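Local coordinates for protein CpuTA1 (PDB 5K3W) that binds pyridoxal-5'-phosphate and belongs to the class IV aminotransferase family, two-domain proteins that hold this cofactor between their domains, at residues L73-H78 / G229-T234; E264-V269 / R284-D289; L7-P12 / R94-A99; V272-P277 / L301-L306. All blocks are in the same frame, centred on the assembly; numbering follows the deposited sequence.

Interactions 1 and 3 are buried, interactions 2 and 4 only partly so, and their chemistry follows their place. Interaction 1, at the cofactor, is polar: an arginine, a helix start and a phosphate share a dense set of hydrogen bonds. Interaction 3, where a helix lies on the six-stranded sheet, is apolar. Its helix 90-108 touches helix 69-82 of interaction 1 through Arg94 and Leu73. Interactions 2 and 4 use neighbouring strands, 265-270 and 274-278; interaction 2 leads into helix 290-307 and interaction 4 uses its C-terminal end. Interaction 2 mixes a leucine-tyrosine contact with a water bridge, whereas interaction 4 sets a glutamine against a leucine and an arginine. Arg303 also approaches Thr234 of interaction 1.

Interaction 1 (L73-H78 / G229-T234). With PLP (pyridoxal-5'-phosphate), chain C.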
loop_
_atom_site.group_PDB
_atom_site.type_symbol
_atom_site.label_atom_id
_atom_site.label_comp_id
_atom_site.label_asym_id
_atom_site.label_seq_id
_atom_site.Cartn_x
_atom_site.Cartn_y
_atom_site.Cartn_z
ATOM N N LEU A 73 -8.650 -8.536 -16.999
ATOM C CA LEU A 73 -7.285 -8.935 -17.332
ATOM C C LEU A 73 -6.531 -7.792 -17.973
ATOM O O LEU A 73 -5.342 -7.598 -17.708
ATOM C CB LEU A 73 -7.282 -10.136 -18.269
ATOM C CG LEU A 73 -7.798 -11.454 -17.702
ATOM C CD1 LEU A 73 -7.651 -12.539 -18.769
ATOM C CD2 LEU A 73 -7.074 -11.830 -16.404
ATOM N N GLY A 74 -7.201 -7.049 -18.860
ATOM C CA GLY A 74 -6.569 -5.890 -19.462
ATOM C C GLY A 74 -6.122 -4.891 -18.418
ATOM O O GLY A 74 -5.016 -4.344 -18.504
ATOM N N ARG A 75 -6.966 -4.662 -17.398
ATOM C CA ARG A 75 -6.643 -3.689 -16.366
ATOM C C ARG A 75 -5.587 -4.220 -15.413
ATOM O O ARG A 75 -4.777 -3.442 -14.901
ATOM C CB ARG A 75 -7.905 -3.272 -15.603
ATOM C CG ARG A 75 -7.691 -2.070 -14.694
ATOM C CD ARG A 75 -8.975 -1.635 -13.995
ATOM N NE ARG A 75 -9.485 -2.645 -13.073
ATOM C CZ ARG A 75 -10.685 -2.601 -12.494
ATOM N NH1 ARG A 75 -11.516 -1.595 -12.739
ATOM N NH2 ARG A 75 -11.056 -3.566 -11.663
ATOM N N LEU A 76 -5.551 -5.531 -15.181
ATOM C CA LEU A 76 -4.429 -6.100 -14.443
ATOM C C LEU A 76 -3.111 -5.710 -15.097
ATOM O O LEU A 76 -2.166 -5.277 -14.421
ATOM C CB LEU A 76 -4.564 -7.618 -14.377
ATOM C CG LEU A 76 -3.508 -8.379 -13.584
ATOM C CD1 LEU A 76 -3.717 -8.221 -12.049
ATOM C CD2 LEU A 76 -3.541 -9.835 -14.019
ATOM N N ALA A 77 -3.053 -5.836 -16.432
ATOM C CA ALA A 77 -1.846 -5.507 -17.185
ATOM C C ALA A 77 -1.526 -4.030 -17.078
ATOM O O ALA A 77 -0.360 -3.647 -16.918
ATOM C CB ALA A 77 -2.017 -5.899 -18.662
ATOM N N HIS A 78 -2.556 -3.187 -17.182
ATOM C CA HIS A 78 -2.361 -1.746 -17.082
ATOM C C HIS A 78 -1.834 -1.341 -15.703
ATOM O O HIS A 78 -0.927 -0.510 -15.600
ATOM C CB HIS A 78 -3.677 -1.041 -17.390
ATOM C CG HIS A 78 -3.597 0.443 -17.262
ATOM N ND1 HIS A 78 -2.862 1.223 -18.128
ATOM C CD2 HIS A 78 -4.138 1.291 -16.356
ATOM C CE1 HIS A 78 -2.963 2.489 -17.769
ATOM N NE2 HIS A 78 -3.731 2.560 -16.695
ATOM N N GLY A 229 -6.436 10.045 -12.340
ATOM C CA GLY A 229 -5.769 9.246 -11.327
ATOM C C GLY A 229 -6.702 8.308 -10.589
ATOM O O GLY A 229 -6.571 8.146 -9.372
ATOM N N ILE A 230 -7.634 7.679 -11.311
ATOM C CA ILE A 230 -8.634 6.770 -10.773
ATOM C C ILE A 230 -8.676 5.543 -11.677
ATOM O O ILE A 230 -8.139 5.542 -12.787
ATOM C CB ILE A 230 -10.036 7.413 -10.706
ATOM C CG1 ILE A 230 -10.587 7.598 -12.127
ATOM C CG2 ILE A 230 -9.985 8.744 -9.976
ATOM C CD1 ILE A 230 -11.994 8.121 -12.192
ATOM N N LEU A 231 -9.363 4.505 -11.205
ATOM C CA LEU A 231 -9.554 3.307 -12.009
ATOM C C LEU A 231 -10.662 3.516 -13.031
ATOM O O LEU A 231 -11.651 4.198 -12.764
ATOM C CB LEU A 231 -9.901 2.108 -11.124
ATOM C CG LEU A 231 -8.760 1.276 -10.539
ATOM C CD1 LEU A 231 -7.827 2.097 -9.694
ATOM C CD2 LEU A 231 -9.354 0.187 -9.700
ATOM N N ALA A 232 -10.477 2.943 -14.217
ATOM C CA ALA A 232 -11.580 2.761 -15.152
ATOM C C ALA A 232 -12.306 1.511 -14.701
ATOM O O ALA A 232 -11.759 0.409 -14.789
ATOM C CB ALA A 232 -11.084 2.622 -16.590
ATOM N N GLY A 233 -13.509 1.677 -14.159
ATOM C CA GLY A 233 -14.200 0.552 -13.558
ATOM C C GLY A 233 -14.842 -0.340 -14.609
ATOM O O GLY A 233 -15.486 0.125 -15.549
ATOM N N THR A 234 -14.659 -1.646 -14.443
ATOM C CA THR A 234 -15.404 -2.552 -15.303
ATOM C C THR A 234 -16.904 -2.438 -15.039
ATOM O O THR A 234 -17.699 -2.508 -15.981
ATOM C CB THR A 234 -14.904 -3.993 -15.144
ATOM O OG1 THR A 234 -15.198 -4.497 -13.836
ATOM C CG2 THR A 234 -13.408 -4.066 -15.380
HETATM N N1 PLP C . -11.897 2.252 -7.645
HETATM C C2 PLP C . -11.019 1.470 -6.955
HETATM C C2A PLP C . -9.903 2.097 -6.140
HETATM C C3 PLP C . -11.143 0.095 -7.017
HETATM O O3 PLP C . -10.212 -0.676 -6.304
HETATM C C4 PLP C . -12.140 -0.473 -7.772
HETATM C C4A PLP C . -12.350 -1.960 -7.861
HETATM C C5 PLP C . -13.023 0.306 -8.457
HETATM C C6 PLP C . -12.888 1.683 -8.392
HETATM C C5A PLP C . -14.140 -0.341 -9.268
HETATM O O4P PLP C . -13.654 -1.224 -10.262
HETATM P P PLP C . -14.521 -2.480 -10.727
HETATM O O1P PLP C . -15.923 -2.051 -11.097
HETATM O O2P PLP C . -14.579 -3.533 -9.648
HETATM O O3P PLP C . -13.897 -3.086 -11.958
#
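Arg75 slides its guanidinium between two methyl groups of the pyridoxal-5'-phosphate pocket, with CD2 of Leu231 over the centre of one face and CG2 of Thr234 nearer the rim of the other. The same leucine methyl also lies over the face of the cofactor ring, near C3. The guanidinium edge is left for polar partners. Arg75 NH1 donates to Ala232 O at 2.9 Å, the oxygen lying close to the guanidinium plane while the nitrogen stands above the plane of the carbonyl. Arg75 NH1 and Arg75 NH2 each reach O3P of the cofactor at 2.9 Å, and NH1 also makes a longer bond to O4P. O3P is gripped four times, since Thr234 adds its backbone N at 3.0 Å and its OG1 at 2.7 Å. With chi1 at 67°, the threonine hydroxyl sits between its own N and carbonyl carbon, which brings both donors to the same oxygen. The positive helix end would probably add to the pull on the phosphate. Arg75 NH2 also forms a salt bridge with Glu57 OE1, on strand 54-62. The contact joins helix 69-82 to the loop that follows strand 220-224 and leads, through Gly233 at the N-cap, into helix 234-245.

Interaction 2 (E264-V269 / R284-D289)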
loop_
_atom_site.group_PDB
_atom_site.type_symbol
_atom_site.label_atom_id
_atom_site.label_comp_id
_atom_site.label_asym_id
_atom_site.label_seq_id
_atom_site.Cartn_x
_atom_site.Cartn_y
_atom_site.Cartn_z
ATOM N N GLU A 264 -29.037 14.505 -8.948
ATOM C CA GLU A 264 -30.357 13.988 -8.608
ATOM C C GLU A 264 -30.271 12.625 -7.940
ATOM O O GLU A 264 -31.061 12.326 -7.042
ATOM C CB GLU A 264 -31.233 13.908 -9.855
ATOM C CG GLU A 264 -31.895 15.221 -10.193
ATOM C CD GLU A 264 -31.987 15.455 -11.679
ATOM O OE1 GLU A 264 -32.259 14.483 -12.424
ATOM O OE2 GLU A 264 -31.768 16.615 -12.099
ATOM N N ALA A 265 -29.341 11.780 -8.378
ATOM C CA ALA A 265 -29.109 10.495 -7.730
ATOM C C ALA A 265 -27.642 10.137 -7.895
ATOM O O ALA A 265 -26.965 10.640 -8.796
ATOM C CB ALA A 265 -30.005 9.387 -8.299
ATOM N N LEU A 266 -27.156 9.269 -7.003
ATOM C CA LEU A 266 -25.769 8.825 -7.001
ATOM C C LEU A 266 -25.701 7.330 -6.733
ATOM O O LEU A 266 -26.486 6.790 -5.947
ATOM C CB LEU A 266 -24.940 9.540 -5.933
ATOM C CG LEU A 266 -24.884 11.057 -5.988
ATOM C CD1 LEU A 266 -24.229 11.564 -4.725
ATOM C CD2 LEU A 266 -24.099 11.507 -7.204
ATOM N N TRP A 267 -24.722 6.675 -7.367
ATOM C CA TRP A 267 -24.370 5.291 -7.072
ATOM C C TRP A 267 -22.861 5.153 -6.935
ATOM O O TRP A 267 -22.092 5.847 -7.606
ATOM C CB TRP A 267 -24.837 4.305 -8.168
ATOM C CG TRP A 267 -26.303 4.292 -8.437
ATOM C CD1 TRP A 267 -27.217 3.393 -7.966
ATOM C CD2 TRP A 267 -27.029 5.208 -9.264
ATOM N NE1 TRP A 267 -28.464 3.692 -8.452
ATOM C CE2 TRP A 267 -28.377 4.801 -9.255
ATOM C CE3 TRP A 267 -26.666 6.326 -10.027
ATOM C CZ2 TRP A 267 -29.372 5.484 -9.963
ATOM C CZ3 TRP A 267 -27.646 6.995 -10.737
ATOM C CH2 TRP A 267 -28.985 6.576 -10.696
ATOM N N LEU A 268 -22.447 4.240 -6.059
ATOM C CA LEU A 268 -21.116 3.648 -6.090
ATOM C C LEU A 268 -21.218 2.277 -6.749
ATOM O O LEU A 268 -22.073 1.468 -6.371
ATOM C CB LEU A 268 -20.542 3.497 -4.682
ATOM C CG LEU A 268 -20.203 4.779 -3.937
ATOM C CD1 LEU A 268 -19.367 4.451 -2.720
ATOM C CD2 LEU A 268 -19.488 5.753 -4.858
ATOM N N VAL A 269 -20.355 2.007 -7.720
ATOM C CA VAL A 269 -20.404 0.739 -8.447
ATOM C C VAL A 269 -19.037 0.063 -8.398
ATOM O O VAL A 269 -17.997 0.728 -8.427
ATOM C CB VAL A 269 -20.873 0.945 -9.906
ATOM C CG1 VAL A 269 -22.225 1.632 -9.929
ATOM C CG2 VAL A 269 -19.833 1.749 -10.711
ATOM N N ARG A 284 -26.488 15.180 3.680
ATOM C CA ARG A 284 -27.538 15.618 2.774
ATOM C C ARG A 284 -28.221 14.382 2.203
ATOM O O ARG A 284 -27.546 13.440 1.780
ATOM C CB ARG A 284 -26.977 16.495 1.654
ATOM C CG ARG A 284 -27.937 16.637 0.470
ATOM C CD ARG A 284 -27.488 17.691 -0.555
ATOM N NE ARG A 284 -27.759 19.054 -0.100
ATOM C CZ ARG A 284 -26.825 19.888 0.345
ATOM N NH1 ARG A 284 -27.165 21.111 0.747
ATOM N NH2 ARG A 284 -25.546 19.500 0.377
ATOM N N GLU A 285 -29.556 14.370 2.225
ATOM C CA GLU A 285 -30.321 13.234 1.723
ATOM C C GLU A 285 -30.423 13.270 0.209
ATOM O O GLU A 285 -30.506 14.336 -0.406
ATOM C CB GLU A 285 -31.737 13.208 2.291
ATOM C CG GLU A 285 -31.859 13.741 3.705
ATOM C CD GLU A 285 -31.973 12.639 4.731
ATOM O OE1 GLU A 285 -31.588 11.489 4.429
ATOM O OE2 GLU A 285 -32.467 12.927 5.833
ATOM N N TYR A 286 -30.449 12.083 -0.383
ATOM C CA TYR A 286 -30.626 11.894 -1.805
ATOM C C TYR A 286 -31.693 10.834 -2.036
ATOM O O TYR A 286 -31.717 9.812 -1.333
ATOM C CB TYR A 286 -29.303 11.477 -2.466
ATOM C CG TYR A 286 -28.305 12.609 -2.519
ATOM C CD1 TYR A 286 -27.582 12.971 -1.396
ATOM C CD2 TYR A 286 -28.118 13.344 -3.683
ATOM C CE1 TYR A 286 -26.686 14.021 -1.428
ATOM C CE2 TYR A 286 -27.222 14.388 -3.727
ATOM C CZ TYR A 286 -26.510 14.722 -2.594
ATOM O OH TYR A 286 -25.624 15.763 -2.620
ATOM N N PRO A 287 -32.587 11.045 -2.997
ATOM C CA PRO A 287 -33.615 10.037 -3.268
ATOM C C PRO A 287 -33.017 8.824 -3.969
ATOM O O PRO A 287 -32.066 8.929 -4.745
ATOM C CB PRO A 287 -34.608 10.781 -4.170
ATOM C CG PRO A 287 -33.777 11.811 -4.866
ATOM C CD PRO A 287 -32.639 12.172 -3.947
ATOM N N VAL A 288 -33.568 7.654 -3.670
ATOM C CA VAL A 288 -33.172 6.412 -4.326
ATOM C C VAL A 288 -34.387 5.828 -5.030
ATOM O O VAL A 288 -35.387 5.496 -4.383
ATOM C CB VAL A 288 -32.588 5.395 -3.339
ATOM C CG1 VAL A 288 -32.506 4.033 -4.007
ATOM C CG2 VAL A 288 -31.210 5.874 -2.850
ATOM N N ASP A 289 -34.293 5.692 -6.344
ATOM C CA ASP A 289 -35.339 5.074 -7.154
ATOM C C ASP A 289 -35.180 3.567 -7.028
ATOM O O ASP A 289 -34.368 2.955 -7.725
ATOM C CB ASP A 289 -35.224 5.537 -8.603
ATOM C CG ASP A 289 -36.357 5.046 -9.466
ATOM O OD1 ASP A 289 -36.907 3.956 -9.196
ATOM O OD2 ASP A 289 -36.682 5.759 -10.439
HETATM O O HOH W 1 -29.132 8.621 -4.852
#
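Leu266 lays its CD1 methyl over one face of the Tyr286 ring, toward the rim, at 4.2 Å from Tyr286 CE2. This is the packed part of the contact. Both side chains set out toward each other; in Tyr286, chi1 (-71°) puts the ring opposite its own carbonyl carbon, and chi2 (78°) turns a face to the leucine. The far end of the ring is fixed separately, because OH is hydrogen-bonded to Arg261 O. Leu266 is further enclosed by Val215 and Ile278, residues of the strands flanking its own.

Next to this packed part, a water fills in where the two backbones stand apart: it accepts from Leu266 N at 3.0 Å and is hydrogen-bonded to Pro287 O at the same distance. The backbones are thus coupled through a water at this point instead of pairing as strands. Ala265 comes no nearer than 4.1 Å, from its CB to Pro287 O.

Toward solvent the character changes. Pro287 rests the CG and CD edge of its ring against the carbonyl of Glu264, with Pro287 CD 3.5 Å from Glu264 O, and both residues are exposed. Glu264 leaves its backbone away from the segment 284-289, and its OE2 is hydrogen-bonded to Asp218 N.

A classic beta bulge, in which Glu264 and Ala265 pair with the single residue Leu216, opens strand 265-270, which runs between strands 212-217 and 274-278. The segment 284-289 leaves the short strand 284-285 of another sheet, passes the bulge, and reaches Asp289, whose OD1 caps helix 290-307 at Leu292 N.

Interaction 3 (L7-P12 / R94-A99); sequences LTVTAP and REAVLA
Val9 and Ala96 meet methyl to methyl, Val9 CG2 standing 4.3 Å from Ala96 CB. The alanine CB points toward the strand, whereas the valine leaves its backbone at a slant and only one of its branches takes part. With chi1 at 180°, CG1 lies anti to the backbone N and CG2 anti to the carbonyl carbon, and CG2 is the methyl that comes to the helix.

Leu7, two residues earlier on the same side of the strand, is aimed more directly at the helix. The exact pose of its end is doubtful, because CD1 is modelled too near the Ala96 carbonyl oxygen, and a chi2 of 146°, well away from a staggered value, agrees with that doubt. What can be relied on is the start of the side chain: it sets out toward the helix, and its CG is opposite the carbonyl carbon (chi1 -68°), so that the leucine lies beside Ala96 and Ala99, whose own CB atoms point toward the strand. Small residues on the helix and branched ones on the strand make this an apolar interface.

The axes of strand 7-9 and helix 94-99 run almost antiparallel, at 174°, and come within 9.6 Å of each other. The strand pairs with 32-35 on one flank and 131-138 on the other, and helix 90-108 lies over this part of the antiparallel sheet. Val134 of strand 131-138 touches Val9, Ala96 and Val97, while Phe32 and Leu34 of strand 32-35 border Leu7.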
loop_
_atom_site.group_PDB
_atom_site.type_symbol
_atom_site.label_atom_id
_atom_site.label_comp_id
_atom_site.label_asym_id
_atom_site.label_seq_id
_atom_site.Cartn_x
_atom_site.Cartn_y
_atom_site.Cartn_z
ATOM N N LEU A 7 -5.097 -21.147 -6.363
ATOM C CA LEU A 7 -4.172 -21.544 -7.413
ATOM C C LEU A 7 -2.919 -20.698 -7.293
ATOM O O LEU A 7 -2.999 -19.464 -7.258
ATOM C CB LEU A 7 -4.791 -21.376 -8.803
ATOM C CG LEU A 7 -5.956 -22.313 -9.144
ATOM C CD1 LEU A 7 -6.941 -21.606 -10.029
ATOM C CD2 LEU A 7 -5.463 -23.580 -9.827
ATOM N N THR A 8 -1.774 -21.360 -7.188
ATOM C CA THR A 8 -0.491 -20.695 -7.312
ATOM C C THR A 8 -0.198 -20.503 -8.787
ATOM O O THR A 8 -0.195 -21.474 -9.546
ATOM C CB THR A 8 0.605 -21.531 -6.673
ATOM O OG1 THR A 8 0.265 -21.787 -5.315
ATOM C CG2 THR A 8 1.937 -20.800 -6.732
ATOM N N VAL A 9 0.037 -19.264 -9.203
ATOM C CA VAL A 9 0.414 -18.985 -10.580
ATOM C C VAL A 9 1.938 -19.017 -10.657
ATOM O O VAL A 9 2.621 -18.123 -10.144
ATOM C CB VAL A 9 -0.153 -17.644 -11.056
ATOM C CG1 VAL A 9 0.267 -17.380 -12.504
ATOM C CG2 VAL A 9 -1.685 -17.637 -10.916
ATOM N N THR A 10 2.482 -20.063 -11.273
ATOM C CA THR A 10 3.932 -20.197 -11.355
ATOM C C THR A 10 4.529 -19.536 -12.590
ATOM O O THR A 10 5.753 -19.480 -12.712
ATOM C CB THR A 10 4.334 -21.668 -11.344
ATOM O OG1 THR A 10 3.747 -22.317 -12.482
ATOM C CG2 THR A 10 3.851 -22.338 -10.070
ATOM N N ALA A 11 3.710 -19.054 -13.520
ATOM C CA ALA A 11 4.195 -18.325 -14.693
ATOM C C ALA A 11 3.363 -17.062 -14.853
ATOM O O ALA A 11 2.649 -16.886 -15.839
ATOM C CB ALA A 11 4.142 -19.194 -15.952
ATOM N N PRO A 12 3.416 -16.163 -13.872
ATOM C CA PRO A 12 2.487 -15.022 -13.896
ATOM C C PRO A 12 2.789 -13.998 -14.975
ATOM O O PRO A 12 1.865 -13.292 -15.401
ATOM C CB PRO A 12 2.634 -14.418 -12.490
ATOM C CG PRO A 12 3.984 -14.892 -11.998
ATOM C CD PRO A 12 4.240 -16.219 -12.648
ATOM N N ARG A 94 -6.090 -16.050 -17.411
ATOM C CA ARG A 94 -7.421 -16.463 -17.848
ATOM C C ARG A 94 -7.661 -17.930 -17.512
ATOM O O ARG A 94 -8.658 -18.288 -16.874
ATOM C CB ARG A 94 -7.579 -16.216 -19.347
ATOM C CG ARG A 94 -8.920 -16.665 -19.894
ATOM C CD ARG A 94 -9.024 -16.473 -21.402
ATOM N NE ARG A 94 -8.721 -15.105 -21.819
ATOM C CZ ARG A 94 -7.682 -14.756 -22.584
ATOM N NH1 ARG A 94 -6.835 -15.671 -23.042
ATOM N NH2 ARG A 94 -7.500 -13.483 -22.906
ATOM N N GLU A 95 -6.734 -18.794 -17.920
ATOM C CA GLU A 95 -6.873 -20.213 -17.637
ATOM C C GLU A 95 -6.937 -20.460 -16.138
ATOM O O GLU A 95 -7.731 -21.290 -15.672
ATOM C CB GLU A 95 -5.718 -20.985 -18.282
ATOM C CG GLU A 95 -5.923 -21.256 -19.781
ATOM C CD GLU A 95 -6.870 -22.435 -20.048
ATOM O OE1 GLU A 95 -6.551 -23.554 -19.601
ATOM O OE2 GLU A 95 -7.935 -22.251 -20.683
ATOM N N ALA A 96 -6.124 -19.729 -15.364
ATOM C CA ALA A 96 -6.098 -19.924 -13.920
ATOM C C ALA A 96 -7.445 -19.590 -13.294
ATOM O O ALA A 96 -7.923 -20.317 -12.420
ATOM C CB ALA A 96 -4.992 -19.085 -13.278
ATOM N N VAL A 97 -8.079 -18.499 -13.731
ATOM C CA VAL A 97 -9.353 -18.103 -13.136
ATOM C C VAL A 97 -10.441 -19.123 -13.460
ATOM O O VAL A 97 -11.243 -19.497 -12.593
ATOM C CB VAL A 97 -9.740 -16.689 -13.606
ATOM C CG1 VAL A 97 -11.176 -16.384 -13.245
ATOM C CG2 VAL A 97 -8.785 -15.639 -13.021
ATOM N N LEU A 98 -10.484 -19.595 -14.712
ATOM C CA LEU A 98 -11.519 -20.545 -15.110
ATOM C C LEU A 98 -11.328 -21.897 -14.430
ATOM O O LEU A 98 -12.301 -22.522 -14.000
ATOM C CB LEU A 98 -11.532 -20.692 -16.628
ATOM C CG LEU A 98 -11.924 -19.402 -17.346
ATOM C CD1 LEU A 98 -11.944 -19.573 -18.853
ATOM C CD2 LEU A 98 -13.274 -18.943 -16.833
ATOM N N ALA A 99 -10.086 -22.362 -14.320
ATOM C CA ALA A 99 -9.826 -23.588 -13.575
ATOM C C ALA A 99 -10.245 -23.439 -12.116
ATOM O O ALA A 99 -10.804 -24.373 -11.514
ATOM C CB ALA A 99 -8.348 -23.955 -13.676
#

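Interaction 4 (V272-P277 / L301-L306); sequences VRQAAP and LARTDL
A beta hairpin, strands 265-270 and 274-278, meets the C-terminal helix 290-307 here, and the contact rests on Gln274, the first residue of the second strand, against Leu301 and Arg303. The strand lies at the margin of a five-stranded sheet in this class IV aminotransferase fold. The turn before it includes Ser271, which is hydrogen-bonded to pyridoxal-5'-phosphate, so the contact belongs to the surroundings of the cofactor site; the side chain of Arg303 is about 7 Å from the cofactor.

Gln274 points toward the helix from a backbone of positive phi (70°), and its chain bends at chi2 (-74°), which brings the flat amide across Leu301. The CD2 methyl of Leu301 touches this bend along its length: it is 4.1 Å from Gln274 CG and 3.6 Å from Gln274 NE2. The leucine runs at a slant to the glutamine, and Ile62 of strand 54-62 also borders it. Leu300, just before Leu301, and Asn297, a turn earlier, extend the packing around the glutamine.

The polar ends are held mainly by other partners. Gln274 NE2 is hydrogen-bonded to Gln67 OE1, which fixes the turn of the amide. The Arg303 chain bends at chi2 and chi3, which brings NH1 back to Leu300 O of its own helix, to which it is hydrogen-bonded. The amide and guanidinium planes stand perpendicular, with Gln274 OE1 in the guanidinium plane, 3.6 Å from Arg303 NH1.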
loop_
_atom_site.group_PDB
_atom_site.type_symbol
_atom_site.label_atom_id
_atom_site.label_comp_id
_atom_site.label_asym_id
_atom_site.label_seq_id
_atom_site.Cartn_x
_atom_site.Cartn_y
_atom_site.Cartn_z
ATOM N N VAL A 272 -18.046 -6.656 -7.217
ATOM C CA VAL A 272 -18.740 -7.627 -6.369
ATOM C C VAL A 272 -20.027 -7.055 -5.794
ATOM O O VAL A 272 -21.076 -7.704 -5.828
ATOM C CB VAL A 272 -17.808 -8.130 -5.252
ATOM C CG1 VAL A 272 -18.591 -8.994 -4.277
ATOM C CG2 VAL A 272 -16.687 -8.935 -5.849
ATOM N N ARG A 273 -19.977 -5.844 -5.235
ATOM C CA ARG A 273 -21.189 -5.240 -4.695
ATOM C C ARG A 273 -22.158 -4.834 -5.804
ATOM O O ARG A 273 -23.372 -4.766 -5.569
ATOM C CB ARG A 273 -20.818 -4.037 -3.825
ATOM C CG ARG A 273 -21.992 -3.389 -3.121
ATOM C CD ARG A 273 -21.526 -2.363 -2.095
ATOM N NE ARG A 273 -20.781 -1.281 -2.724
ATOM C CZ ARG A 273 -20.218 -0.278 -2.058
ATOM N NH1 ARG A 273 -20.330 -0.226 -0.743
ATOM N NH2 ARG A 273 -19.543 0.662 -2.708
ATOM N N GLN A 274 -21.649 -4.594 -7.010
ATOM C CA GLN A 274 -22.456 -4.105 -8.118
ATOM C C GLN A 274 -22.862 -2.657 -7.842
ATOM O O GLN A 274 -22.001 -1.831 -7.527
ATOM C CB GLN A 274 -23.652 -5.028 -8.351
ATOM C CG GLN A 274 -23.267 -6.511 -8.518
ATOM C CD GLN A 274 -22.609 -6.874 -9.881
ATOM O OE1 GLN A 274 -22.458 -6.040 -10.782
ATOM N NE2 GLN A 274 -22.225 -8.136 -10.017
ATOM N N ALA A 275 -24.144 -2.314 -7.948
ATOM C CA ALA A 275 -24.574 -0.924 -7.829
ATOM C C ALA A 275 -25.164 -0.678 -6.447
ATOM O O ALA A 275 -26.172 -1.289 -6.081
ATOM C CB ALA A 275 -25.589 -0.566 -8.911
ATOM N N ALA A 276 -24.542 0.218 -5.687
ATOM C CA ALA A 276 -25.063 0.596 -4.379
ATOM C C ALA A 276 -25.584 2.025 -4.427
ATOM O O ALA A 276 -24.781 2.969 -4.541
ATOM C CB ALA A 276 -23.983 0.454 -3.308
ATOM N N PRO A 277 -26.894 2.241 -4.334
ATOM C CA PRO A 277 -27.425 3.610 -4.414
ATOM C C PRO A 277 -27.177 4.384 -3.126
ATOM O O PRO A 277 -27.236 3.839 -2.020
ATOM C CB PRO A 277 -28.923 3.390 -4.659
ATOM C CG PRO A 277 -29.226 2.089 -3.975
ATOM C CD PRO A 277 -27.950 1.249 -4.055
ATOM N N LEU A 301 -26.161 -8.103 -12.850
ATOM C CA LEU A 301 -25.980 -9.504 -12.476
ATOM C C LEU A 301 -26.123 -10.448 -13.666
ATOM O O LEU A 301 -25.571 -11.555 -13.639
ATOM C CB LEU A 301 -26.977 -9.899 -11.386
ATOM C CG LEU A 301 -26.681 -9.359 -9.988
ATOM C CD1 LEU A 301 -27.812 -9.690 -9.024
ATOM C CD2 LEU A 301 -25.343 -9.879 -9.462
ATOM N N ALA A 302 -26.845 -10.038 -14.708
ATOM C CA ALA A 302 -27.197 -10.920 -15.811
ATOM C C ALA A 302 -26.409 -10.672 -17.087
ATOM O O ALA A 302 -26.599 -11.416 -18.053
ATOM C CB ALA A 302 -28.687 -10.781 -16.128
ATOM N N ARG A 303 -25.546 -9.649 -17.128
ATOM C CA ARG A 303 -24.943 -9.237 -18.394
ATOM C C ARG A 303 -24.049 -10.320 -18.994
ATOM O O ARG A 303 -23.991 -10.471 -20.221
ATOM C CB ARG A 303 -24.154 -7.941 -18.204
ATOM C CG ARG A 303 -22.915 -8.066 -17.342
ATOM C CD ARG A 303 -22.689 -6.776 -16.594
ATOM N NE ARG A 303 -21.275 -6.444 -16.449
ATOM C CZ ARG A 303 -20.665 -6.271 -15.283
ATOM N NH1 ARG A 303 -21.340 -6.391 -14.154
ATOM N NH2 ARG A 303 -19.379 -5.953 -15.251
ATOM N N THR A 304 -23.344 -11.079 -18.159
ATOM C CA THR A 304 -22.386 -12.044 -18.682
ATOM C C THR A 304 -23.060 -13.284 -19.257
ATOM O O THR A 304 -22.469 -13.949 -20.116
ATOM C CB THR A 304 -21.393 -12.434 -17.581
ATOM O OG1 THR A 304 -20.886 -11.243 -16.965
ATOM C CG2 THR A 304 -20.223 -13.215 -18.147
ATOM N N ASP A 305 -24.274 -13.615 -18.804
ATOM C CA ASP A 305 -25.036 -14.695 -19.429
ATOM C C ASP A 305 -25.248 -14.441 -20.918
ATOM O O ASP A 305 -25.166 -15.371 -21.731
ATOM C CB ASP A 305 -26.381 -14.864 -18.728
ATOM C CG ASP A 305 -26.237 -15.309 -17.288
ATOM O OD1 ASP A 305 -25.411 -16.215 -17.006
ATOM O OD2 ASP A 305 -26.957 -14.748 -16.436
ATOM N N LEU A 306 -25.549 -13.197 -21.295
ATOM C CA LEU A 306 -25.623 -12.840 -22.709
ATOM C C LEU A 306 -24.401 -13.351 -23.474
ATOM O O LEU A 306 -24.527 -14.086 -24.461
ATOM C CB LEU A 306 -25.759 -11.320 -22.854
ATOM C CG LEU A 306 -27.103 -10.637 -22.535
ATOM C CD1 LEU A 306 -28.196 -11.062 -23.525
ATOM C CD2 LEU A 306 -27.561 -10.866 -21.083
#